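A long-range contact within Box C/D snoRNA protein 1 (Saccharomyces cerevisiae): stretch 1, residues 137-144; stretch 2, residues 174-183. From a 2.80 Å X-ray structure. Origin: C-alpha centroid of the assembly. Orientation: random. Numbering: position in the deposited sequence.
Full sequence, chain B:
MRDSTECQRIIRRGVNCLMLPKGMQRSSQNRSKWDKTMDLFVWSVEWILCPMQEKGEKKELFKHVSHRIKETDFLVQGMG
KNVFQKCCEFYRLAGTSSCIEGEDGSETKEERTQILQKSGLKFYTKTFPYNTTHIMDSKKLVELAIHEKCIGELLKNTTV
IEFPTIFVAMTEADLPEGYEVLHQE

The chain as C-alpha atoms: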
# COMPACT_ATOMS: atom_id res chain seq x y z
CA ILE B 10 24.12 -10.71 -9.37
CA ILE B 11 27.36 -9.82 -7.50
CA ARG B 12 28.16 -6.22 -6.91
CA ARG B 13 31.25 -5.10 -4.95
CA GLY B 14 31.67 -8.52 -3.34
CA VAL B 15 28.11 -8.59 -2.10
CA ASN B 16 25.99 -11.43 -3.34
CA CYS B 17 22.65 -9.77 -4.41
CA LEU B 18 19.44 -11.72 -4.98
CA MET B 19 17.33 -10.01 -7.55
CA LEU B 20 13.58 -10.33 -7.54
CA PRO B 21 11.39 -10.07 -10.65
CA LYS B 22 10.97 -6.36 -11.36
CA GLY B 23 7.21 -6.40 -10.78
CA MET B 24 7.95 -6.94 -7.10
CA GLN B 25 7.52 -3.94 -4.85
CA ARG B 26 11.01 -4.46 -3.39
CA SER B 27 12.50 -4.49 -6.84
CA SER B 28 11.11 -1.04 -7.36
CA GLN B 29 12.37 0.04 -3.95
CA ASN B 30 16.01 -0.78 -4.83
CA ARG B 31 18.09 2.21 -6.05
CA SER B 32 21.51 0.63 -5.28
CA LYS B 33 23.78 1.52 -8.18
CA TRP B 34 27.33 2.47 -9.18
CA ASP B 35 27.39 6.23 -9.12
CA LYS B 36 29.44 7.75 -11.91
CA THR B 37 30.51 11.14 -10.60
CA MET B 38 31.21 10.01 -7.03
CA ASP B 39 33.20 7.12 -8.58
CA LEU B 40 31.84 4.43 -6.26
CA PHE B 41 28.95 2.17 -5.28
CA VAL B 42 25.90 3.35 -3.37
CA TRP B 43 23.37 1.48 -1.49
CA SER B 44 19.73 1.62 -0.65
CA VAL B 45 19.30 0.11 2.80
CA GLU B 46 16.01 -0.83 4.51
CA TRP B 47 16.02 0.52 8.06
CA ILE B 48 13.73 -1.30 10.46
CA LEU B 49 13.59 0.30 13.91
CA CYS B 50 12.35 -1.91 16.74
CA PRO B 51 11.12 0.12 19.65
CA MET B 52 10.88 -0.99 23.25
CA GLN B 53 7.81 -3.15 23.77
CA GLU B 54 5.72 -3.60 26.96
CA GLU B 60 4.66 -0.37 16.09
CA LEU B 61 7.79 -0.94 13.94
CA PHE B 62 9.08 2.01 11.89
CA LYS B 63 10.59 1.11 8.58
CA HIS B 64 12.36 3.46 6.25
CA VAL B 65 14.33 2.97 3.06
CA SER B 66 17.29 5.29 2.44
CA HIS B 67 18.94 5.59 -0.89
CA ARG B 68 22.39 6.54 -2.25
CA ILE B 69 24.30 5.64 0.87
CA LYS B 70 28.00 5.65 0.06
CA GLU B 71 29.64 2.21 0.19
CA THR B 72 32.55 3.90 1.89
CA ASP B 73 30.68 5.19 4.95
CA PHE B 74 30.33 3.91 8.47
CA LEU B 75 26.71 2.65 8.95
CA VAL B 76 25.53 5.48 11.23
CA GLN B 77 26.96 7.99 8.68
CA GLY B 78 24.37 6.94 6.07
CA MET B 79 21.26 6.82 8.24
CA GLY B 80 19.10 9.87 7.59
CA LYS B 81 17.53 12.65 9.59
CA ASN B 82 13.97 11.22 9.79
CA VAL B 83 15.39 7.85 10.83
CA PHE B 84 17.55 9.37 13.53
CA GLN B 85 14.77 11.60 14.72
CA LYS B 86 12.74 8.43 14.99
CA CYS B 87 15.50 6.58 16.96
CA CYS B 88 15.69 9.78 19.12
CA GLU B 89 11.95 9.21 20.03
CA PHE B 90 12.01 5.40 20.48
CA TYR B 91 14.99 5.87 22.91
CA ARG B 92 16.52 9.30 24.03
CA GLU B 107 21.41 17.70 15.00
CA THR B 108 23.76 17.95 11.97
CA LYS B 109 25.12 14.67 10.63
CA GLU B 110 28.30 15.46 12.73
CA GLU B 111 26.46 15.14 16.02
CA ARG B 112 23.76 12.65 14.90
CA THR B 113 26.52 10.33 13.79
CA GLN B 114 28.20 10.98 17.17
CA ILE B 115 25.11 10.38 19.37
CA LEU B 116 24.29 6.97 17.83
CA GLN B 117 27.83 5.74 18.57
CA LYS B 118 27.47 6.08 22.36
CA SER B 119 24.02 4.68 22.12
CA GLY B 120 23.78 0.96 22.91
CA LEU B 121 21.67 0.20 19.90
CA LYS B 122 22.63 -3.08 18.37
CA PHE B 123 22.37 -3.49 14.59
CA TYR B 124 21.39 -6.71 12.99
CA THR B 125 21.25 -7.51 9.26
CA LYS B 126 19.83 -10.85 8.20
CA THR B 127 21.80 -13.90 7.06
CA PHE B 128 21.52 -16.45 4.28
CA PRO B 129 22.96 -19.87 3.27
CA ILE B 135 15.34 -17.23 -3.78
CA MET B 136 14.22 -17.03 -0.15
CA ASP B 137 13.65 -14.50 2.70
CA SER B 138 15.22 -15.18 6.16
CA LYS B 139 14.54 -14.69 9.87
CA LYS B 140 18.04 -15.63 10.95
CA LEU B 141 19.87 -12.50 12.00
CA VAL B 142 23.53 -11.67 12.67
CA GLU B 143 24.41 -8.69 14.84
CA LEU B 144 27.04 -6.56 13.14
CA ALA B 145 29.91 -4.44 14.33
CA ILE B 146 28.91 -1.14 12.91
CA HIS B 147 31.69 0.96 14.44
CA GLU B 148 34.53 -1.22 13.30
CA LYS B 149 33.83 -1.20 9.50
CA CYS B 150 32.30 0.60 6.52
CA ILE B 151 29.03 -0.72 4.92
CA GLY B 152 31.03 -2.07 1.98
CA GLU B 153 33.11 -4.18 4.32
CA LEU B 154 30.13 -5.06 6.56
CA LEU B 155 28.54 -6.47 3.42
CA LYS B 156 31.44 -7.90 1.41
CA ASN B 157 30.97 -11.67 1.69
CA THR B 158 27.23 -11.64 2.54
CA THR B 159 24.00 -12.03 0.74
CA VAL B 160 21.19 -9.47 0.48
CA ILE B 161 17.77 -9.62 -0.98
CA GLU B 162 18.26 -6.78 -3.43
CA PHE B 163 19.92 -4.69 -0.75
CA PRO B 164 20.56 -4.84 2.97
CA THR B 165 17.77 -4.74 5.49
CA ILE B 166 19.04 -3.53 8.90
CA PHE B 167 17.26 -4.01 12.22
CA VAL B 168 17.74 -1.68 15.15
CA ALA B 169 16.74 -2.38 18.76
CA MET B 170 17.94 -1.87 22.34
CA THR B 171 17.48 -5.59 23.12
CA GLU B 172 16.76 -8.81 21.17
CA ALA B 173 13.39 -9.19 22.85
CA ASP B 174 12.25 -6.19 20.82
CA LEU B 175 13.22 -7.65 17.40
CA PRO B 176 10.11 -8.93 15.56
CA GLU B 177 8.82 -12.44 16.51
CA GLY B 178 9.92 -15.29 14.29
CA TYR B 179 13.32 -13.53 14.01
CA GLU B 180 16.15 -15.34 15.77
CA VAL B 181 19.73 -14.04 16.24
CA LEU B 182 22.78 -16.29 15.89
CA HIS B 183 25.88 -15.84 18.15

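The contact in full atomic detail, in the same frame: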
# COMPACT_ATOMS: atom_id res chain seq x y z
N ASP B 137 13.57 -15.37 1.49
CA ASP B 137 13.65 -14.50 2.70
C ASP B 137 14.24 -15.26 3.92
O ASP B 137 14.32 -16.47 3.90
CB ASP B 137 12.21 -14.05 2.98
CG ASP B 137 12.07 -12.86 3.95
OD1 ASP B 137 13.04 -12.36 4.56
OD2 ASP B 137 10.91 -12.43 4.12
N SER B 138 14.67 -14.56 4.96
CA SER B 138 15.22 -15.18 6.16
C SER B 138 14.80 -14.49 7.48
O SER B 138 14.44 -13.31 7.51
CB SER B 138 16.75 -15.24 6.08
OG SER B 138 17.34 -15.64 7.31
N LYS B 139 14.82 -15.24 8.56
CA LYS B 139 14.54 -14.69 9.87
C LYS B 139 15.69 -15.02 10.82
O LYS B 139 15.55 -14.92 12.05
CB LYS B 139 13.20 -15.22 10.36
CG LYS B 139 12.10 -14.94 9.35
CD LYS B 139 10.71 -14.99 9.92
CE LYS B 139 9.72 -15.11 8.78
NZ LYS B 139 8.30 -15.07 9.24
N LYS B 140 16.83 -15.37 10.23
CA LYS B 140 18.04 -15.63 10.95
C LYS B 140 18.82 -14.36 10.85
O LYS B 140 19.16 -13.93 9.75
CB LYS B 140 18.87 -16.75 10.28
CG LYS B 140 18.22 -18.13 10.18
CD LYS B 140 17.77 -18.66 11.51
CE LYS B 140 17.10 -19.99 11.31
NZ LYS B 140 16.01 -20.16 12.31
N LEU B 141 19.14 -13.76 11.99
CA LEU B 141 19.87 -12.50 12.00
C LEU B 141 21.27 -12.70 12.56
O LEU B 141 21.51 -13.62 13.36
CB LEU B 141 19.10 -11.45 12.80
CG LEU B 141 17.63 -11.36 12.37
CD1 LEU B 141 16.88 -10.40 13.28
CD2 LEU B 141 17.46 -10.97 10.90
N VAL B 142 22.20 -11.87 12.07
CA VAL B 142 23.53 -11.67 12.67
C VAL B 142 23.68 -10.19 13.04
O VAL B 142 23.56 -9.30 12.20
CB VAL B 142 24.71 -12.10 11.76
CG1 VAL B 142 24.90 -13.60 11.79
CG2 VAL B 142 24.54 -11.61 10.32
N GLU B 143 23.88 -9.95 14.33
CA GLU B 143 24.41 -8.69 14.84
C GLU B 143 25.65 -8.25 14.08
O GLU B 143 26.47 -9.09 13.73
CB GLU B 143 24.77 -8.90 16.29
CG GLU B 143 25.61 -7.82 16.92
CD GLU B 143 25.31 -7.72 18.38
OE1 GLU B 143 24.86 -8.75 18.94
OE2 GLU B 143 25.51 -6.63 18.94
N LEU B 144 25.81 -6.97 13.79
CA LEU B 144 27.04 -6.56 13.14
C LEU B 144 27.68 -5.34 13.76
O LEU B 144 27.03 -4.53 14.41
CB LEU B 144 26.91 -6.46 11.63
CG LEU B 144 25.64 -5.82 11.11
CD1 LEU B 144 25.65 -4.37 11.51
CD2 LEU B 144 25.57 -6.00 9.60
N ASP B 174 12.88 -7.13 21.76
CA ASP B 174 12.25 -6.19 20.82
C ASP B 174 12.28 -6.52 19.31
O ASP B 174 11.41 -6.11 18.61
CB ASP B 174 12.87 -4.80 21.04
CG ASP B 174 12.47 -4.19 22.38
OD1 ASP B 174 13.19 -3.22 22.81
OD2 ASP B 174 11.44 -4.67 22.97
N LEU B 175 13.27 -7.24 18.80
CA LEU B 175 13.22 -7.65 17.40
C LEU B 175 11.88 -8.34 17.11
O LEU B 175 11.29 -8.93 17.99
CB LEU B 175 14.36 -8.63 17.08
CG LEU B 175 15.81 -8.16 17.01
CD1 LEU B 175 16.76 -9.33 17.22
CD2 LEU B 175 16.12 -7.47 15.69
N PRO B 176 11.39 -8.26 15.87
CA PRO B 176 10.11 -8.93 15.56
C PRO B 176 10.11 -10.44 15.89
O PRO B 176 11.18 -11.04 15.97
CB PRO B 176 9.95 -8.71 14.05
CG PRO B 176 11.27 -8.21 13.57
CD PRO B 176 11.93 -7.52 14.72
N GLU B 177 8.93 -11.02 16.10
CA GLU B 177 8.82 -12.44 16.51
C GLU B 177 8.94 -13.29 15.30
O GLU B 177 8.52 -12.89 14.23
CB GLU B 177 7.53 -12.75 17.32
CG GLU B 177 6.26 -13.15 16.56
CD GLU B 177 5.08 -13.50 17.49
OE1 GLU B 177 4.09 -14.07 17.02
OE2 GLU B 177 5.14 -13.23 18.71
N GLY B 178 9.51 -14.48 15.45
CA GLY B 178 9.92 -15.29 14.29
C GLY B 178 11.40 -15.08 13.98
O GLY B 178 12.07 -16.02 13.57
N TYR B 179 11.90 -13.86 14.19
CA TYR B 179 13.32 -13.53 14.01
C TYR B 179 14.16 -14.08 15.16
O TYR B 179 13.81 -13.90 16.32
CB TYR B 179 13.54 -12.01 13.82
CG TYR B 179 13.00 -11.58 12.48
CD1 TYR B 179 11.64 -11.46 12.30
CD2 TYR B 179 13.84 -11.41 11.37
CE1 TYR B 179 11.12 -11.14 11.08
CE2 TYR B 179 13.32 -11.09 10.14
CZ TYR B 179 11.94 -10.96 10.02
OH TYR B 179 11.30 -10.65 8.87
N GLU B 180 15.25 -14.74 14.81
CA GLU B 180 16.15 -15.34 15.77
C GLU B 180 17.59 -14.95 15.44
O GLU B 180 18.02 -15.10 14.30
CB GLU B 180 15.99 -16.85 15.70
CG GLU B 180 16.91 -17.63 16.62
CD GLU B 180 17.72 -18.67 15.87
OE1 GLU B 180 17.11 -19.45 15.09
OE2 GLU B 180 18.96 -18.68 16.05
N VAL B 181 18.33 -14.44 16.43
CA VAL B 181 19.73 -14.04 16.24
C VAL B 181 20.70 -15.14 16.58
O VAL B 181 20.54 -15.81 17.59
CB VAL B 181 20.13 -12.91 17.19
CG1 VAL B 181 21.58 -12.52 16.89
CG2 VAL B 181 19.14 -11.73 17.12
N LEU B 182 21.74 -15.27 15.76
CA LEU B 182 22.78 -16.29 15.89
C LEU B 182 24.05 -15.68 16.46
O LEU B 182 24.60 -14.76 15.86
CB LEU B 182 23.11 -16.86 14.50
CG LEU B 182 22.22 -17.99 13.91
CD1 LEU B 182 22.25 -18.04 12.38
CD2 LEU B 182 22.62 -19.35 14.48
N HIS B 183 24.55 -16.22 17.58
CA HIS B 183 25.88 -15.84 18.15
C HIS B 183 26.87 -16.98 18.12
O HIS B 183 27.28 -17.42 17.05
CB HIS B 183 25.74 -15.39 19.60
CG HIS B 183 24.49 -14.62 19.89
ND1 HIS B 183 24.42 -13.25 19.74
CD2 HIS B 183 23.27 -15.02 20.31
CE1 HIS B 183 23.21 -12.84 20.06
NE2 HIS B 183 22.49 -13.89 20.41

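Two short strands pair in parallel here, and together the two stretches bury 610 Å² of surface. Lys140 lies beside Glu180, and Leu141 beside Val181. Three backbone hydrogen bonds make the ladder. Glu180 N donates to Lys139 O at 2.8 Å. Leu141 N donates to Glu180 O at 2.9 Å. Leu182 N donates to Leu141 O, also at 2.9 Å. All three are close to straight, with angles at the hydrogen of 163° to 170°. Glu180 therefore uses both its amide and its carbonyl, and it reaches the residues before and after Lys140. Leu141 does the same toward Glu180 and Leu182. This is the usual pattern of a parallel pair.

The same carbonyls also receive CA-H...O contacts. Tyr179 CA lies 3.3 Å from Lys139 O, Lys140 CA lies 3.4 Å from Glu180 O, and Val181 CA lies 3.4 Å from Leu141 O. Lys139 O and Glu180 O come within 3.3 Å of each other, but both are acceptors and no hydrogen bond joins them. Each is satisfied by an amide instead.

The amide of Lys140 does not cross to the other stretch. It donates to Ser138 OG, with Lys140 N at 3.0 Å from that oxygen. Ser138 N in turn donates to Asp137 OD1 at 2.8 Å, at a more bent angle of 130°. The short polar side chains of Ser138 and Asp137 thus take up the amides of Lys140 and Ser138.

Lys140 and Glu180 point their side chains to the same face of the sheet. Their charges meet in a salt bridge, Lys140 NZ to Glu180 OE1, at 3.1 Å. Both residues are exposed, so their long chains can remain in solvent while their ends pair. Leu182 adds an apolar contact to this lysine, with its CD1 4.2 Å from Lys140 CB.

Leu141 and Val181 point to the other face and are buried. Leu141 has the most area covered by the partner stretch, 108 Å². Its chi1 is m and its chi2 t. Leu141 CD1 packs against Leu175 CD2 at 3.9 Å, and Leu141 CD2 against Tyr179 CD2 at 3.7 Å. Leu141 CB is 4.3 Å from Val181 CG2. A branched apolar chain suits this site because it meets carbon from several neighbours and has no polar group to satisfy.

Two carbon neighbours meet the Tyr179 ring in different ways. Lys139 CB sits over one face of the Tyr179 ring, 4.1 Å from its centroid and 14° off the normal, in a CH-pi contact. Leu141 CD2 lies at the edge, near the ring plane. The aliphatic part of the lysine supplies the carbon for the first contact.

A type II turn from Pro176 to Tyr179 leads into the second strand. Its backbone bond, Tyr179 N to Pro176 O, is weak at 3.4 Å. Gly178 has phi/psi of 96/-35, where a CB would be jammed against the preceding carbonyl oxygen. Glycine fits this corner. Gly178 O lies 3.5 Å from Lys139 CB.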